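Long-range contacts in putative pyridoxal phosphate-dependent transferase (Clostridium difficile, PDB 4DQ6), which belongs to the aminotransferase class I and II family and binds pyridoxal-5'-phosphate, its exact role being unassigned: residues Lys116-Glu121 and Lys166-Cys171; Leu106-Thr111 and Asn134-Ile139; Glu74-Trp79 and Ala283-Gly288. All coordinates share one frame; numbering follows the deposited sequence. Where two conformers were deposited one is given.

Contact 1. Residues Lys116-Glu121 and Lys166-Cys171; sequences KIMIQE and KLFILC
Two neighbouring parallel strands of the mixed seven-stranded sheet that carries the cofactor in this aminotransferase-type fold, 116-119 and 166-171, run 20° from exactly parallel with axes 4.8 Å apart. Three straight backbone bonds join them: K166 N to K116 O, M118 N to L167 O, and I169 N to M118 O, the last nearly along the C=O axis at 2.8 Å. M118 and F168 form a bridge and put their side chains on the same face. Both have CG anti to the backbone N (chi1 -180° and -174°), so they leave the sheet together and cross obliquely. The M118 chain runs extended to SD, and its sulfur meets the rim of the F168 ring, with SD 3.5 Å from CE2: a Met-aromatic contact made at the edge. Farther along the rim, Q120 reaches the same ring at nearly a right angle, and its CD lies 3.6 Å from F168 CZ in the ring plane. Between the two strands the packing on the face of I117 and L167 is aliphatic. There CG2 of I117, anti to its backbone N, rests 3.8 Å from I169 CG1, and helix 126-133 covers this layer through V131 and F127. Toward C171, which touches pyridoxal-5'-phosphate, the strands part and water takes over the pairing. One water accepts from Q120 N and donates to I169 O; a second donates to Q120 OE1 at 2.7 Å and accepts from C171 N at 3.0 Å.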
loop_
_atom_site.group_PDB
_atom_site.type_symbol
_atom_site.label_atom_id
_atom_site.label_comp_id
_atom_site.label_asym_id
_atom_site.label_seq_id
_atom_site.Cartn_x
_atom_site.Cartn_y
_atom_site.Cartn_z
ATOM N N LYS A 116 22.542 -13.546 9.551
ATOM C CA LYS A 116 21.827 -14.801 9.313
ATOM C C LYS A 116 20.400 -14.779 9.891
ATOM O O LYS A 116 20.198 -14.283 10.994
ATOM C CB LYS A 116 22.609 -15.983 9.895
ATOM C CG LYS A 116 23.897 -16.327 9.166
ATOM C CD LYS A 116 24.716 -17.280 10.027
ATOM C CE LYS A 116 25.999 -17.694 9.342
ATOM N NZ LYS A 116 27.063 -16.692 9.608
ATOM N N ILE A 117 19.443 -15.295 9.103
ATOM C CA ILE A 117 18.021 -15.382 9.421
ATOM C C ILE A 117 17.608 -16.798 9.044
ATOM O O ILE A 117 17.895 -17.275 7.924
ATOM C CB ILE A 117 17.216 -14.349 8.608
ATOM C CG1 ILE A 117 17.635 -12.906 8.973
ATOM C CG2 ILE A 117 15.725 -14.613 8.832
ATOM C CD1 ILE A 117 16.950 -11.806 8.180
ATOM N N MET A 118 16.898 -17.440 9.971
ATOM C CA MET A 118 16.538 -18.821 9.845
ATOM C C MET A 118 15.075 -18.982 9.514
ATOM O O MET A 118 14.210 -18.259 10.079
ATOM C CB MET A 118 16.881 -19.579 11.143
ATOM C CG MET A 118 16.544 -21.040 11.108
ATOM S SD MET A 118 16.955 -22.039 12.571
ATOM C CE MET A 118 18.714 -22.198 12.415
ATOM N N ILE A 119 14.826 -19.884 8.555
ATOM C CA ILE A 119 13.421 -20.312 8.214
ATOM C C ILE A 119 13.324 -21.831 8.199
ATOM O O ILE A 119 14.376 -22.523 8.262
ATOM C CB ILE A 119 12.906 -19.746 6.868
ATOM C CG1 ILE A 119 13.600 -20.385 5.681
ATOM C CG2 ILE A 119 12.943 -18.199 6.830
ATOM C CD1 ILE A 119 13.035 -19.957 4.323
ATOM N N GLN A 120 12.125 -22.419 8.199
ATOM C CA GLN A 120 11.920 -23.869 8.077
ATOM C C GLN A 120 11.201 -24.209 6.780
ATOM O O GLN A 120 10.041 -23.795 6.570
ATOM C CB GLN A 120 11.091 -24.399 9.232
ATOM C CG GLN A 120 11.607 -24.052 10.616
ATOM C CD GLN A 120 10.653 -24.389 11.732
ATOM O OE1 GLN A 120 9.551 -23.841 11.820
ATOM N NE2 GLN A 120 11.059 -25.296 12.610
ATOM N N GLU A 121 11.840 -24.928 5.903
ATOM C CA GLU A 121 11.260 -25.355 4.620
ATOM C C GLU A 121 10.763 -26.797 4.676
ATOM O O GLU A 121 11.248 -27.603 5.448
ATOM C CB GLU A 121 12.321 -25.197 3.532
ATOM C CG GLU A 121 12.477 -23.700 3.208
ATOM C CD GLU A 121 13.278 -23.380 1.965
ATOM O OE1 GLU A 121 14.016 -24.262 1.520
ATOM O OE2 GLU A 121 13.159 -22.230 1.437
ATOM N N LYS A 166 20.200 -14.117 13.865
ATOM C CA LYS A 166 19.657 -12.978 14.543
ATOM C C LYS A 166 18.170 -13.073 14.690
ATOM O O LYS A 166 17.607 -12.585 15.653
ATOM C CB LYS A 166 20.021 -11.725 13.756
ATOM C CG LYS A 166 21.536 -11.569 13.614
ATOM C CD LYS A 166 22.263 -11.458 14.953
ATOM C CE LYS A 166 23.770 -11.270 14.806
ATOM N NZ LYS A 166 24.436 -11.094 16.132
ATOM N N LEU A 167 17.557 -13.704 13.705
ATOM C CA LEU A 167 16.070 -13.749 13.599
ATOM C C LEU A 167 15.647 -15.117 13.124
ATOM O O LEU A 167 16.356 -15.753 12.332
ATOM C CB LEU A 167 15.417 -12.727 12.562
ATOM C CG LEU A 167 15.618 -11.227 12.759
ATOM C CD1 LEU A 167 15.027 -10.399 11.600
ATOM C CD2 LEU A 167 14.950 -10.812 14.072
ATOM N N PHE A 168 14.449 -15.524 13.571
ATOM C CA PHE A 168 13.812 -16.748 13.153
ATOM C C PHE A 168 12.450 -16.397 12.636
ATOM O O PHE A 168 11.676 -15.730 13.382
ATOM C CB PHE A 168 13.750 -17.744 14.345
ATOM C CG PHE A 168 13.228 -19.117 13.972
ATOM C CD1 PHE A 168 11.873 -19.296 13.715
ATOM C CD2 PHE A 168 14.104 -20.249 13.902
ATOM C CE1 PHE A 168 11.402 -20.556 13.390
ATOM C CE2 PHE A 168 13.614 -21.499 13.540
ATOM C CZ PHE A 168 12.260 -21.632 13.290
ATOM N N ILE A 169 12.167 -16.810 11.397
ATOM C CA ILE A 169 10.846 -16.496 10.857
ATOM C C ILE A 169 10.011 -17.795 10.913
ATOM O O ILE A 169 10.366 -18.787 10.250
ATOM C CB ILE A 169 10.874 -15.921 9.408
ATOM C CG1 ILE A 169 11.917 -14.829 9.216
ATOM C CG2 ILE A 169 9.455 -15.424 9.016
ATOM C CD1 ILE A 169 11.941 -14.188 7.835
ATOM N N LEU A 170 8.942 -17.764 11.711
ATOM C CA LEU A 170 8.153 -18.920 12.022
ATOM C C LEU A 170 6.839 -18.724 11.230
ATOM O O LEU A 170 6.262 -17.585 11.141
ATOM C CB LEU A 170 7.823 -18.995 13.516
ATOM C CG LEU A 170 6.635 -19.843 13.999
ATOM C CD1 LEU A 170 7.027 -21.309 13.828
ATOM C CD2 LEU A 170 6.273 -19.547 15.436
ATOM N N CYS A 171 6.340 -19.802 10.594
ATOM C CA CYS A 171 5.018 -19.806 9.997
ATOM C C CYS A 171 4.063 -20.630 10.851
ATOM O O CYS A 171 4.303 -21.807 11.034
ATOM C CB CYS A 171 5.135 -20.391 8.582
ATOM S SG CYS A 171 3.798 -19.974 7.452
HETATM O O HOH W 1 7.876 -22.343 10.348
HETATM O O HOH W 2 9.680 -20.900 8.703
#

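Contact 2. Residues Leu106-Thr111 and Asn134-Ile139; sequences LINELT and NNRELI
R136 starts with CG anti to its carbonyl carbon, bends at chi2 (54°) and then runs extended, which swings its guanidinium against the C-terminal end of helix 99-110. T111, the first residue past that helix, holds OG1 in the crowded position between its backbone N and carbonyl carbon (chi1 63°). That rotamer presents the hydroxyl to R136 NE, 2.8 Å from OG1, in the guanidinium plane and almost straight at 173°. R136 NH2 takes T111 O at 2.7 Å, from well above the carbonyl plane and with a bent N-H, so this side-on grip has one straight bond and one bent. The hydroxyl donates its own hydrogen bond to I107 O, a very short 2.5 Å from T111 OG1. On the other flank R136 NH1 returns to N134 O, nearly along the C=O axis but with a bent N-H, and helps fix the rotation together with the T111 bonds. I107 CG2 packs 3.9 Å from both N134 CB and R136 NE, giving the arginine stem an apolar wall. A water accepts from R136 NH2 and donates to N108 OD1. Arginine charge near helix C-terminal carbonyls should be electrostatically favourable. N135, with positive phi, is the C-prime residue of the Schellman motif that ends helix 126-133, so R136 ties two helix ends together beside 137-140, the edge strand within this chain of the aminotransferase-type fold's mixed sheet.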
loop_
_atom_site.group_PDB
_atom_site.type_symbol
_atom_site.label_atom_id
_atom_site.label_comp_id
_atom_site.label_asym_id
_atom_site.label_seq_id
_atom_site.Cartn_x
_atom_site.Cartn_y
_atom_site.Cartn_z
ATOM N N LEU A 106 11.095 -5.134 8.972
ATOM C CA LEU A 106 11.650 -5.684 10.220
ATOM C C LEU A 106 13.054 -6.217 9.995
ATOM O O LEU A 106 13.963 -6.003 10.820
ATOM C CB LEU A 106 10.745 -6.744 10.808
ATOM C CG LEU A 106 9.405 -6.251 11.415
ATOM C CD1 LEU A 106 8.457 -7.413 11.684
ATOM C CD2 LEU A 106 9.738 -5.455 12.686
ATOM N N ILE A 107 13.257 -6.930 8.906
ATOM C CA ILE A 107 14.582 -7.509 8.596
ATOM C C ILE A 107 15.581 -6.400 8.400
ATOM O O ILE A 107 16.747 -6.453 8.950
ATOM C CB ILE A 107 14.512 -8.400 7.329
ATOM C CG1 ILE A 107 13.839 -9.725 7.661
ATOM C CG2 ILE A 107 15.918 -8.605 6.768
ATOM C CD1 ILE A 107 13.477 -10.567 6.452
ATOM N N ASN A 108 15.281 -5.407 7.602
ATOM C CA ASN A 108 16.176 -4.289 7.423
ATOM C C ASN A 108 16.534 -3.570 8.723
ATOM O O ASN A 108 17.736 -3.178 8.911
ATOM C CB ASN A 108 15.598 -3.276 6.442
ATOM C CG ASN A 108 16.620 -2.246 6.030
ATOM O OD1 ASN A 108 17.652 -2.561 5.369
ATOM N ND2 ASN A 108 16.405 -1.020 6.478
ATOM N N GLU A 109 15.579 -3.402 9.630
ATOM C CA GLU A 109 15.775 -2.606 10.860
ATOM C C GLU A 109 16.393 -3.397 12.019
ATOM O O GLU A 109 17.108 -2.805 12.839
ATOM C CB GLU A 109 14.473 -1.949 11.319
ATOM C CG GLU A 109 13.797 -1.015 10.326
ATOM C CD GLU A 109 14.734 0.079 9.805
ATOM O OE1 GLU A 109 15.512 0.702 10.601
ATOM O OE2 GLU A 109 14.758 0.312 8.566
ATOM N N LEU A 110 16.132 -4.702 12.074
ATOM C CA LEU A 110 16.576 -5.559 13.190
ATOM C C LEU A 110 17.888 -6.242 12.960
ATOM O O LEU A 110 18.463 -6.817 13.909
ATOM C CB LEU A 110 15.509 -6.638 13.490
ATOM C CG LEU A 110 14.215 -6.143 14.104
ATOM C CD1 LEU A 110 13.102 -7.198 14.105
ATOM C CD2 LEU A 110 14.458 -5.572 15.496
ATOM N N THR A 111 18.421 -6.165 11.753
ATOM C CA THR A 111 19.633 -6.873 11.354
ATOM C C THR A 111 20.473 -5.968 10.480
ATOM O O THR A 111 19.991 -4.900 10.020
ATOM C CB THR A 111 19.355 -8.189 10.591
ATOM O OG1 THR A 111 18.674 -7.920 9.357
ATOM C CG2 THR A 111 18.532 -9.142 11.437
ATOM N N ASN A 134 16.760 -8.717 0.781
ATOM C CA ASN A 134 17.370 -7.785 1.735
ATOM C C ASN A 134 18.856 -7.997 2.027
ATOM O O ASN A 134 19.331 -7.373 2.944
ATOM C CB ASN A 134 16.618 -7.816 3.064
ATOM C CG ASN A 134 15.365 -7.008 3.031
ATOM O OD1 ASN A 134 15.428 -5.785 3.092
ATOM N ND2 ASN A 134 14.235 -7.680 2.954
ATOM N N ASN A 135 19.531 -8.835 1.252
ATOM C CA ASN A 135 20.972 -9.082 1.390
ATOM C C ASN A 135 21.316 -9.523 2.800
ATOM O O ASN A 135 22.345 -9.130 3.384
ATOM C CB ASN A 135 21.785 -7.864 0.942
ATOM C CG ASN A 135 21.420 -7.433 -0.468
ATOM O OD1 ASN A 135 20.774 -6.389 -0.666
ATOM N ND2 ASN A 135 21.713 -8.296 -1.446
ATOM N N ARG A 136 20.471 -10.376 3.351
ATOM C CA ARG A 136 20.810 -11.127 4.529
ATOM C C ARG A 136 21.060 -12.557 4.088
ATOM O O ARG A 136 20.724 -12.972 2.950
ATOM C CB ARG A 136 19.706 -11.058 5.596
ATOM C CG ARG A 136 19.720 -9.849 6.535
ATOM C CD ARG A 136 19.737 -8.504 5.850
ATOM N NE ARG A 136 19.604 -7.373 6.764
ATOM C CZ ARG A 136 19.798 -6.105 6.419
ATOM N NH1 ARG A 136 20.213 -5.774 5.192
ATOM N NH2 ARG A 136 19.666 -5.160 7.329
ATOM N N GLU A 137 21.670 -13.328 4.975
ATOM C CA GLU A 137 22.056 -14.714 4.691
ATOM C C GLU A 137 20.968 -15.660 5.203
ATOM O O GLU A 137 20.668 -15.669 6.373
ATOM C CB GLU A 137 23.360 -15.105 5.370
ATOM C CG GLU A 137 23.763 -16.532 5.030
ATOM C CD GLU A 137 25.101 -17.017 5.597
ATOM O OE1 GLU A 137 25.903 -16.218 6.110
ATOM O OE2 GLU A 137 25.338 -18.251 5.528
ATOM N N LEU A 138 20.419 -16.452 4.305
ATOM C CA LEU A 138 19.308 -17.358 4.641
ATOM C C LEU A 138 19.849 -18.651 5.190
ATOM O O LEU A 138 20.680 -19.309 4.532
ATOM C CB LEU A 138 18.483 -17.674 3.398
ATOM C CG LEU A 138 17.193 -18.472 3.686
ATOM C CD1 LEU A 138 16.211 -17.757 4.635
ATOM C CD2 LEU A 138 16.557 -18.905 2.358
ATOM N N ILE A 139 19.399 -19.036 6.378
ATOM C CA ILE A 139 19.757 -20.357 6.972
ATOM C C ILE A 139 18.444 -21.142 6.994
ATOM O O ILE A 139 17.412 -20.587 7.381
ATOM C CB ILE A 139 20.300 -20.227 8.395
ATOM C CG1 ILE A 139 21.532 -19.288 8.436
ATOM C CG2 ILE A 139 20.640 -21.628 8.929
ATOM C CD1 ILE A 139 22.668 -19.720 7.566
HETATM O O HOH W 3 17.628 -4.103 2.943
HETATM O O HOH W 4 19.969 -2.226 6.893
#

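Contact 3. Residues Glu74-Trp79 and Ala283-Gly288; sequences ESIVNW and ASYNNG
Y285 slides one edge of its ring over the indole of W79, with CD1 sitting 3.3 Å from W79 CD2, above one face of the indole and offset toward its rim. The two side chains cross at about a right angle. Their ring planes are 35° apart, the tyrosine and five-membered ring centroids 4.1 Å from each other, so the overlap is oblique. W79 has CG anti to its backbone N (chi1 -171°), which carries the indole across to the other helix; Y285 has CG anti to its carbonyl carbon, which leans its ring back toward helix 70-84. The rotation of the Y285 ring, chi1 with chi2, lays its face under W79 CB, a CH-pi contact. I76 CG1 touches the ring as well, 3.9 Å from Y285 CE2, while S75 OG comes near the ring plane at its edge and spends its own hydrogen bond on Y72 O. The contact joins helix 70-84 to helix 275-287 in this pyridoxal-phosphate-dependent, aminotransferase-type fold. Segments 74-79 and 283-287 cross at 44° with axes 8.8 Å apart, and the CA atoms of S75 and Y285 are the nearest pair across them.

At the exposed margin N286 bends its amide toward the first helix, so that OD1 lies 3.4 Å from S75 CB. Two waters extend this rim: one donates to both S75 O and N286 OD1, the other accepts from N78 ND2 and donates to N286 OD1. The ring ends are tethered from other parts of the fold, W79 NE1 to D208 and Y285 OH to Y249. Within 74-79 and 283-288 the direct contact is thus mainly apolar and aromatic and the polar links run through water; one turn on, R82 of helix 70-84 bonds Y285 O directly.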
loop_
_atom_site.group_PDB
_atom_site.type_symbol
_atom_site.label_atom_id
_atom_site.label_comp_id
_atom_site.label_asym_id
_atom_site.label_seq_id
_atom_site.Cartn_x
_atom_site.Cartn_y
_atom_site.Cartn_z
ATOM N N GLU A 74 -9.468 -1.505 18.093
ATOM C CA GLU A 74 -10.329 -2.174 19.087
ATOM C C GLU A 74 -10.924 -3.485 18.523
ATOM O O GLU A 74 -10.994 -4.470 19.234
ATOM C CB GLU A 74 -11.454 -1.250 19.578
ATOM C CG GLU A 74 -10.902 -0.153 20.482
ATOM C CD GLU A 74 -11.827 1.024 20.834
ATOM O OE1 GLU A 74 -12.935 1.220 20.238
ATOM O OE2 GLU A 74 -11.391 1.804 21.747
ATOM N N SER A 75 -11.311 -3.504 17.238
ATOM C CA SER A 75 -11.845 -4.713 16.666
ATOM C C SER A 75 -10.811 -5.829 16.630
ATOM O O SER A 75 -11.150 -7.011 16.805
ATOM C CB SER A 75 -12.440 -4.466 15.254
ATOM O OG SER A 75 -11.479 -4.305 14.236
ATOM N N ILE A 76 -9.561 -5.437 16.339
ATOM C CA ILE A 76 -8.462 -6.383 16.315
ATOM C C ILE A 76 -8.174 -6.932 17.730
ATOM O O ILE A 76 -8.064 -8.140 17.933
ATOM C CB ILE A 76 -7.191 -5.760 15.719
ATOM C CG1 ILE A 76 -7.452 -5.397 14.244
ATOM C CG2 ILE A 76 -5.985 -6.693 15.871
ATOM C CD1 ILE A 76 -6.378 -4.507 13.605
ATOM N N VAL A 77 -8.034 -6.049 18.686
ATOM C CA VAL A 77 -7.768 -6.463 20.063
ATOM C C VAL A 77 -8.853 -7.427 20.524
ATOM O O VAL A 77 -8.588 -8.448 21.112
ATOM C CB VAL A 77 -7.698 -5.242 21.024
ATOM C CG1 VAL A 77 -7.669 -5.691 22.490
ATOM C CG2 VAL A 77 -6.489 -4.373 20.664
ATOM N N ASN A 78 -10.111 -7.096 20.240
ATOM C CA ASN A 78 -11.220 -7.950 20.654
ATOM C C ASN A 78 -11.253 -9.281 19.980
ATOM O O ASN A 78 -11.513 -10.286 20.607
ATOM C CB ASN A 78 -12.536 -7.190 20.449
ATOM C CG ASN A 78 -12.643 -6.004 21.391
ATOM O OD1 ASN A 78 -11.938 -5.955 22.447
ATOM N ND2 ASN A 78 -13.482 -5.026 21.046
ATOM N N TRP A 79 -10.951 -9.321 18.685
ATOM C CA TRP A 79 -10.760 -10.623 17.985
ATOM C C TRP A 79 -9.717 -11.502 18.600
ATOM O O TRP A 79 -9.917 -12.674 18.866
ATOM C CB TRP A 79 -10.378 -10.331 16.544
ATOM C CG TRP A 79 -10.362 -11.552 15.683
ATOM C CD1 TRP A 79 -9.257 -12.242 15.193
ATOM C CD2 TRP A 79 -11.515 -12.180 15.034
ATOM N NE1 TRP A 79 -9.654 -13.269 14.388
ATOM C CE2 TRP A 79 -11.010 -13.258 14.231
ATOM C CE3 TRP A 79 -12.901 -11.974 15.082
ATOM C CZ2 TRP A 79 -11.861 -14.092 13.490
ATOM C CZ3 TRP A 79 -13.724 -12.769 14.303
ATOM C CH2 TRP A 79 -13.210 -13.835 13.553
ATOM N N ALA A 283 -15.335 -4.487 10.018
ATOM C CA ALA A 283 -16.551 -5.266 9.804
ATOM C C ALA A 283 -16.314 -6.786 9.884
ATOM O O ALA A 283 -17.151 -7.497 10.403
ATOM C CB ALA A 283 -17.182 -4.925 8.451
ATOM N N SER A 284 -15.217 -7.245 9.274
ATOM C CA SER A 284 -14.883 -8.671 9.287
ATOM C C SER A 284 -14.706 -9.167 10.725
ATOM O O SER A 284 -15.279 -10.208 11.122
ATOM C CB SER A 284 -13.649 -8.974 8.432
ATOM O OG SER A 284 -12.414 -8.543 8.968
ATOM N N TYR A 285 -13.974 -8.429 11.543
ATOM C CA TYR A 285 -13.700 -8.929 12.886
ATOM C C TYR A 285 -14.909 -8.757 13.801
ATOM O O TYR A 285 -15.246 -9.662 14.582
ATOM C CB TYR A 285 -12.461 -8.275 13.467
ATOM C CG TYR A 285 -11.146 -8.779 12.888
ATOM C CD1 TYR A 285 -10.960 -10.106 12.576
ATOM C CD2 TYR A 285 -10.109 -7.917 12.711
ATOM C CE1 TYR A 285 -9.788 -10.563 12.063
ATOM C CE2 TYR A 285 -8.886 -8.395 12.235
ATOM C CZ TYR A 285 -8.732 -9.703 11.997
ATOM O OH TYR A 285 -7.520 -10.138 11.489
ATOM N N ASN A 286 -15.593 -7.634 13.670
ATOM C CA ASN A 286 -16.757 -7.392 14.511
ATOM C C ASN A 286 -17.978 -8.232 14.150
ATOM O O ASN A 286 -18.705 -8.640 15.063
ATOM C CB ASN A 286 -17.172 -5.929 14.569
ATOM C CG ASN A 286 -16.212 -5.075 15.414
ATOM O OD1 ASN A 286 -15.459 -5.593 16.192
ATOM N ND2 ASN A 286 -16.318 -3.768 15.291
ATOM N N ASN A 287 -18.180 -8.521 12.866
ATOM C CA ASN A 287 -19.459 -9.166 12.413
ATOM C C ASN A 287 -19.270 -10.460 11.661
ATOM O O ASN A 287 -20.230 -11.135 11.383
ATOM C CB ASN A 287 -20.186 -8.210 11.523
ATOM C CG ASN A 287 -20.578 -6.973 12.247
ATOM O OD1 ASN A 287 -20.159 -5.862 11.870
ATOM N ND2 ASN A 287 -21.247 -7.138 13.347
ATOM N N GLY A 288 -18.048 -10.820 11.311
ATOM C CA GLY A 288 -17.777 -11.945 10.409
ATOM C C GLY A 288 -17.658 -13.318 11.021
ATOM O O GLY A 288 -17.458 -14.294 10.291
HETATM O O HOH W 5 -13.824 -7.782 16.959
HETATM O O HOH W 6 -14.837 -4.505 18.710
#

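Contacts 1 and 2 belong to one neighbourhood, their centres 10 Å apart. Strand 116-119 lies between strands 166-171 and 137-140, with I117 O and I119 N both probably hydrogen-bonded to I139, and I117 CD1 packs on I107 CG2 of helix 99-110. Contact 1 is the buried interior of the sheet, built on regular backbone bonds and hydrophobic faces, and it reaches the cofactor pocket at C171. Contact 2, partly buried at the sheet's edge, relies on a charged side chain, helix-end carbonyls and water. Contact 3 lies about 30 Å away between centres, shares no element with them, and joins two helices through buried aromatic packing with a hydrated rim.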